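Local coordinates for DUF269-containing protein (Cyanothece sp. ATCC 51142, PDB 3NJ2) that is of unknown biochemical function but belongs to the DUF269 family and is associated with nitrogen fixation in this cyanobacterium, at residues 106-120 with 123-137. Sequence-based numbering, arbitrary orientation.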
loop_
_atom_site.group_PDB
_atom_site.type_symbol
_atom_site.label_atom_id
_atom_site.label_comp_id
_atom_site.label_asym_id
_atom_site.label_seq_id
_atom_site.Cartn_x
_atom_site.Cartn_y
_atom_site.Cartn_z
ATOM N N LEU B 106 -16.395 1.287 11.460
ATOM C CA LEU B 106 -14.930 0.919 11.445
ATOM C C LEU B 106 -14.092 2.035 10.756
ATOM O O LEU B 106 -14.325 2.338 9.612
ATOM C CB LEU B 106 -14.710 -0.419 10.673
ATOM C CG LEU B 106 -13.223 -0.806 10.714
ATOM C CD1 LEU B 106 -12.649 -1.176 12.138
ATOM C CD2 LEU B 106 -13.040 -2.032 9.852
ATOM N N LEU B 107 -13.153 2.646 11.458
ATOM C CA LEU B 107 -12.302 3.658 10.833
ATOM C C LEU B 107 -11.421 2.939 9.799
ATOM O O LEU B 107 -10.780 1.934 10.164
ATOM C CB LEU B 107 -11.395 4.317 11.914
ATOM C CG LEU B 107 -12.263 5.141 12.923
ATOM C CD1 LEU B 107 -11.403 5.539 14.125
ATOM C CD2 LEU B 107 -12.986 6.369 12.383
ATOM N N CYS B 108 -11.402 3.411 8.535
ATOM C CA CYS B 108 -10.724 2.723 7.492
ATOM C C CYS B 108 -9.630 3.661 6.884
ATOM O O CYS B 108 -9.835 4.897 6.805
ATOM C CB CYS B 108 -11.774 2.272 6.403
ATOM S SG CYS B 108 -12.727 0.867 6.848
ATOM N N GLN B 109 -8.518 3.077 6.486
ATOM C CA GLN B 109 -7.436 3.797 5.760
ATOM C C GLN B 109 -7.222 3.155 4.389
ATOM O O GLN B 109 -7.689 2.016 4.160
ATOM C CB GLN B 109 -6.201 3.770 6.577
ATOM C CG GLN B 109 -6.573 4.665 7.838
ATOM C CD GLN B 109 -5.443 4.713 8.784
ATOM O OE1 GLN B 109 -5.085 3.695 9.397
ATOM N NE2 GLN B 109 -4.861 5.895 8.932
ATOM N N VAL B 110 -6.716 3.987 3.498
ATOM C CA VAL B 110 -6.581 3.584 2.104
ATOM C C VAL B 110 -5.158 3.795 1.630
ATOM O O VAL B 110 -4.533 4.902 1.868
ATOM C CB VAL B 110 -7.557 4.396 1.213
ATOM C CG1 VAL B 110 -7.399 3.981 -0.259
ATOM C CG2 VAL B 110 -9.036 4.220 1.636
ATOM N N VAL B 111 -4.590 2.797 0.911
ATOM C CA VAL B 111 -3.382 2.982 0.123
ATOM C C VAL B 111 -3.566 2.432 -1.279
ATOM O O VAL B 111 -4.114 1.342 -1.479
ATOM C CB VAL B 111 -2.229 2.200 0.846
ATOM C CG1 VAL B 111 -1.042 1.740 -0.095
ATOM C CG2 VAL B 111 -1.780 2.990 2.010
ATOM N N VAL B 112 -3.079 3.182 -2.227
ATOM C CA VAL B 112 -2.969 2.762 -3.638
ATOM C C VAL B 112 -1.476 2.752 -4.016
ATOM O O VAL B 112 -0.787 3.807 -3.974
ATOM C CB VAL B 112 -3.847 3.600 -4.607
ATOM C CG1 VAL B 112 -3.540 3.244 -6.065
ATOM C CG2 VAL B 112 -5.359 3.498 -4.253
ATOM N N ASP B 113 -0.938 1.564 -4.237
ATOM C CA ASP B 113 0.462 1.462 -4.531
ATOM C C ASP B 113 0.603 0.938 -5.980
ATOM O O ASP B 113 0.099 -0.127 -6.330
ATOM C CB ASP B 113 1.102 0.472 -3.607
ATOM C CG ASP B 113 2.631 0.373 -3.783
ATOM O OD1 ASP B 113 3.331 1.423 -3.844
ATOM O OD2 ASP B 113 3.160 -0.703 -3.822
ATOM N N LEU B 114 1.229 1.768 -6.818
ATOM C CA LEU B 114 1.478 1.401 -8.209
ATOM C C LEU B 114 2.904 1.545 -8.631
ATOM O O LEU B 114 3.589 2.515 -8.260
ATOM C CB LEU B 114 0.536 2.220 -9.158
ATOM C CG LEU B 114 -0.991 1.978 -8.950
ATOM C CD1 LEU B 114 -1.993 3.097 -9.502
ATOM C CD2 LEU B 114 -1.411 0.580 -9.585
ATOM N N ASN B 115 3.381 0.610 -9.467
ATOM C CA ASN B 115 4.720 0.707 -10.032
ATOM C C ASN B 115 4.681 1.471 -11.362
ATOM O O ASN B 115 3.660 1.905 -11.841
ATOM C CB ASN B 115 5.432 -0.657 -10.079
ATOM C CG ASN B 115 4.825 -1.600 -11.128
ATOM O OD1 ASN B 115 3.965 -1.212 -11.908
ATOM N ND2 ASN B 115 5.235 -2.871 -11.099
ATOM N N HIS B 116 5.868 1.653 -11.957
ATOM C CA HIS B 116 5.909 2.315 -13.244
ATOM C C HIS B 116 5.058 1.610 -14.359
ATOM O O HIS B 116 4.635 2.224 -15.356
ATOM C CB HIS B 116 7.376 2.447 -13.677
ATOM C CG HIS B 116 7.954 1.207 -14.269
ATOM N ND1 HIS B 116 8.045 1.000 -15.636
ATOM C CD2 HIS B 116 8.484 0.105 -13.683
ATOM C CE1 HIS B 116 8.606 -0.177 -15.857
ATOM N NE2 HIS B 116 8.860 -0.750 -14.690
ATOM N N GLU B 117 4.802 0.301 -14.216
ATOM C CA GLU B 117 4.031 -0.428 -15.214
ATOM C C GLU B 117 2.550 -0.278 -15.061
ATOM O O GLU B 117 1.803 -0.860 -15.827
ATOM C CB GLU B 117 4.347 -1.950 -15.152
ATOM C CG GLU B 117 5.774 -2.215 -15.146
ATOM C CD GLU B 117 6.185 -3.600 -14.646
ATOM O OE1 GLU B 117 5.360 -4.350 -14.036
ATOM O OE2 GLU B 117 7.393 -3.920 -14.867
ATOM N N GLY B 118 2.094 0.470 -14.040
ATOM C CA GLY B 118 0.650 0.525 -13.807
ATOM C C GLY B 118 0.101 -0.645 -13.026
ATOM O O GLY B 118 -1.093 -0.883 -13.076
ATOM N N PHE B 119 1.018 -1.343 -12.355
ATOM C CA PHE B 119 0.593 -2.579 -11.670
ATOM C C PHE B 119 0.751 -2.422 -10.145
ATOM O O PHE B 119 1.744 -1.836 -9.699
ATOM C CB PHE B 119 1.395 -3.860 -12.176
ATOM C CG PHE B 119 1.063 -5.065 -11.390
ATOM C CD1 PHE B 119 0.017 -5.906 -11.726
ATOM C CD2 PHE B 119 1.856 -5.319 -10.266
ATOM C CE1 PHE B 119 -0.217 -7.015 -10.874
ATOM C CE2 PHE B 119 1.629 -6.379 -9.443
ATOM C CZ PHE B 119 0.599 -7.200 -9.765
ATOM N N GLY B 120 -0.194 -2.952 -9.343
ATOM C CA GLY B 120 0.048 -2.891 -7.861
ATOM C C GLY B 120 -1.239 -3.277 -7.166
ATOM O O GLY B 120 -1.946 -4.258 -7.561
ATOM N N LEU B 123 -5.590 -1.046 -1.327
ATOM C CA LEU B 123 -5.766 -1.677 -0.029
ATOM C C LEU B 123 -6.646 -0.778 0.842
ATOM O O LEU B 123 -6.368 0.403 0.966
ATOM C CB LEU B 123 -4.449 -1.898 0.705
ATOM C CG LEU B 123 -3.519 -2.682 -0.248
ATOM C CD1 LEU B 123 -2.167 -2.759 0.442
ATOM C CD2 LEU B 123 -4.146 -4.070 -0.562
ATOM N N VAL B 124 -7.678 -1.332 1.450
ATOM C CA VAL B 124 -8.460 -0.591 2.491
ATOM C C VAL B 124 -8.455 -1.447 3.709
ATOM O O VAL B 124 -8.816 -2.625 3.633
ATOM C CB VAL B 124 -9.817 -0.303 1.994
ATOM C CG1 VAL B 124 -10.688 0.527 3.085
ATOM C CG2 VAL B 124 -9.810 0.462 0.580
ATOM N N TRP B 125 -8.055 -0.886 4.840
ATOM C CA TRP B 125 -8.062 -1.683 6.072
ATOM C C TRP B 125 -8.589 -0.894 7.233
ATOM O O TRP B 125 -8.465 0.312 7.235
ATOM C CB TRP B 125 -6.722 -2.280 6.449
ATOM C CG TRP B 125 -5.705 -1.375 6.940
ATOM C CD1 TRP B 125 -5.268 -1.230 8.255
ATOM C CD2 TRP B 125 -4.990 -0.372 6.164
ATOM N NE1 TRP B 125 -4.321 -0.212 8.328
ATOM C CE2 TRP B 125 -4.090 0.280 7.072
ATOM C CE3 TRP B 125 -4.931 -0.024 4.793
ATOM C CZ2 TRP B 125 -3.198 1.293 6.661
ATOM C CZ3 TRP B 125 -4.062 1.027 4.403
ATOM C CH2 TRP B 125 -3.207 1.667 5.349
ATOM N N GLY B 126 -9.130 -1.656 8.190
ATOM C CA GLY B 126 -9.665 -1.042 9.441
ATOM C C GLY B 126 -9.257 -2.007 10.545
ATOM O O GLY B 126 -9.413 -3.186 10.372
ATOM N N GLY B 127 -8.711 -1.493 11.662
ATOM C CA GLY B 127 -8.178 -2.432 12.687
ATOM C C GLY B 127 -7.078 -3.227 11.987
ATOM O O GLY B 127 -6.200 -2.626 11.441
ATOM N N LYS B 128 -7.120 -4.559 12.071
ATOM C CA LYS B 128 -6.153 -5.359 11.283
ATOM C C LYS B 128 -6.902 -6.183 10.280
ATOM O O LYS B 128 -6.460 -7.230 9.830
ATOM C CB LYS B 128 -5.277 -6.229 12.228
ATOM C CG LYS B 128 -4.424 -5.377 13.186
ATOM C CD LYS B 128 -3.422 -6.139 14.014
ATOM C CE LYS B 128 -2.655 -5.127 14.840
ATOM N NZ LYS B 128 -1.666 -5.817 15.701
ATOM N N LEU B 129 -8.045 -5.697 9.831
ATOM C CA LEU B 129 -8.869 -6.402 8.862
ATOM C C LEU B 129 -8.697 -5.748 7.477
ATOM O O LEU B 129 -8.955 -4.517 7.342
ATOM C CB LEU B 129 -10.319 -6.286 9.258
ATOM C CG LEU B 129 -11.238 -7.028 8.298
ATOM C CD1 LEU B 129 -11.129 -8.634 8.162
ATOM C CD2 LEU B 129 -12.598 -6.562 8.791
ATOM N N MET B 130 -8.282 -6.526 6.478
ATOM C CA MET B 130 -8.322 -6.053 5.088
ATOM C C MET B 130 -9.693 -6.107 4.494
ATOM O O MET B 130 -10.248 -7.234 4.139
ATOM C CB MET B 130 -7.420 -6.951 4.244
ATOM C CG MET B 130 -6.084 -7.122 4.715
ATOM S SD MET B 130 -5.154 -5.615 4.751
ATOM C CE MET B 130 -5.740 -4.697 3.088
ATOM N N VAL B 131 -10.337 -4.937 4.388
ATOM C CA VAL B 131 -11.699 -4.879 3.818
ATOM C C VAL B 131 -11.755 -4.716 2.301
ATOM O O VAL B 131 -12.809 -5.053 1.726
ATOM C CB VAL B 131 -12.619 -3.820 4.561
ATOM C CG1 VAL B 131 -12.862 -4.248 6.027
ATOM C CG2 VAL B 131 -12.055 -2.345 4.462
ATOM N N VAL B 132 -10.667 -4.209 1.671
ATOM C CA VAL B 132 -10.555 -4.270 0.181
ATOM C C VAL B 132 -9.122 -4.635 -0.021
ATOM O O VAL B 132 -8.251 -4.055 0.618
ATOM C CB VAL B 132 -10.783 -2.925 -0.479
ATOM C CG1 VAL B 132 -10.449 -3.030 -2.011
ATOM C CG2 VAL B 132 -12.196 -2.492 -0.257
ATOM N N SER B 133 -8.853 -5.630 -0.885
ATOM C CA SER B 133 -7.433 -5.942 -1.210
ATOM C C SER B 133 -7.411 -6.330 -2.683
ATOM O O SER B 133 -7.399 -7.558 -3.022
ATOM C CB SER B 133 -6.766 -6.965 -0.289
ATOM O OG SER B 133 -7.670 -8.022 -0.045
ATOM N N ARG B 134 -7.374 -5.296 -3.537
ATOM C CA ARG B 134 -7.615 -5.387 -4.981
ATOM C C ARG B 134 -6.330 -5.242 -5.809
ATOM O O ARG B 134 -5.624 -4.247 -5.744
ATOM C CB ARG B 134 -8.609 -4.316 -5.396
ATOM C CG ARG B 134 -9.075 -4.490 -6.773
ATOM C CD ARG B 134 -10.480 -3.917 -6.855
ATOM N NE ARG B 134 -10.942 -3.990 -8.230
ATOM C CZ ARG B 134 -11.707 -4.964 -8.715
ATOM N NH1 ARG B 134 -12.135 -5.965 -7.941
ATOM N NH2 ARG B 134 -12.078 -4.898 -9.990
ATOM N N SER B 135 -6.047 -6.255 -6.633
ATOM C CA SER B 135 -4.920 -6.179 -7.595
ATOM C C SER B 135 -5.295 -5.250 -8.748
ATOM O O SER B 135 -6.390 -5.427 -9.328
ATOM C CB SER B 135 -4.740 -7.587 -8.129
ATOM O OG SER B 135 -3.659 -7.641 -9.058
ATOM N N LEU B 136 -4.438 -4.243 -8.987
ATOM C CA LEU B 136 -4.556 -3.219 -10.015
ATOM C C LEU B 136 -3.557 -3.482 -11.144
ATOM O O LEU B 136 -2.404 -3.867 -10.903
ATOM C CB LEU B 136 -4.245 -1.811 -9.478
ATOM C CG LEU B 136 -5.075 -1.452 -8.262
ATOM C CD1 LEU B 136 -4.607 -0.081 -7.726
ATOM C CD2 LEU B 136 -6.573 -1.567 -8.569
ATOM N N ARG B 137 -4.030 -3.411 -12.380
ATOM C CA ARG B 137 -3.172 -3.643 -13.521
ATOM C C ARG B 137 -3.556 -2.558 -14.555
ATOM O O ARG B 137 -4.764 -2.127 -14.598
ATOM C CB ARG B 137 -3.309 -5.116 -14.062
ATOM C CG ARG B 137 -4.564 -5.434 -14.720
ATOM C CD ARG B 137 -4.610 -6.902 -15.276
ATOM N NE ARG B 137 -5.798 -7.067 -16.082
ATOM C CZ ARG B 137 -6.459 -8.203 -16.302
ATOM N NH1 ARG B 137 -6.077 -9.361 -15.771
ATOM N NH2 ARG B 137 -7.537 -8.165 -17.071
HETATM O O HOH W 1 -8.992 1.288 12.157
HETATM O O HOH W 2 -6.959 1.662 9.402
HETATM O O HOH W 3 -1.540 -7.022 -7.559
#
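Gln-109 and Trp-125 bond to each other through both backbone groups in the three-stranded antiparallel meander of this DUF269 protein: Gln-109 N lies 2.9 Å from Trp-125 O at an N-H...O angle of 169°, and Trp-125 N returns to Gln-109 O. Val-111 and Leu-123 form a second such pair, Leu-123 N to Val-111 O at 2.8 Å. Between them lies the non-hydrogen-bonded pair Val-110/Val-124, the alternation expected of an antiparallel ladder. Gly-120 and Leu-136 tie the middle strand to the third strand through two more bonds. Leu-136 N approaches Gly-120 O from above the carbonyl plane, 48° out of it. Farther along the same edge of the middle strand, a classic beta bulge lets Val-131 N and Val-132 N both donate to Val-124 O.

One water extends the ladder by donating to Leu-107 O and accepting from Gly-127 N; another donates to Gln-109 OE1 and Trp-125 O.

The indole is held over Gln-109: with Trp-125 chi1 at 72°, CG sits between the backbone N and carbonyl carbon, and CB of Gln-109 makes a CH-pi contact 3.9 Å from the six-membered ring centroid. Val-111 CG2 meets the same ring at its edge, in plane. This face of the sheet belongs to the dimer interface, where Trp-121 of the second subunit packs edge-to-face on Trp-125. On the opposite face, Val-110 and Val-124 lie side by side against Ala-97 of helix 83-104. Leu-136 crosses Leu-114 and Val-112 at about right angles. Ahead of strand 109-114, Leu-106 lies over the Gly-126 backbone, its CD2 3.5 Å from Gly-126 CA.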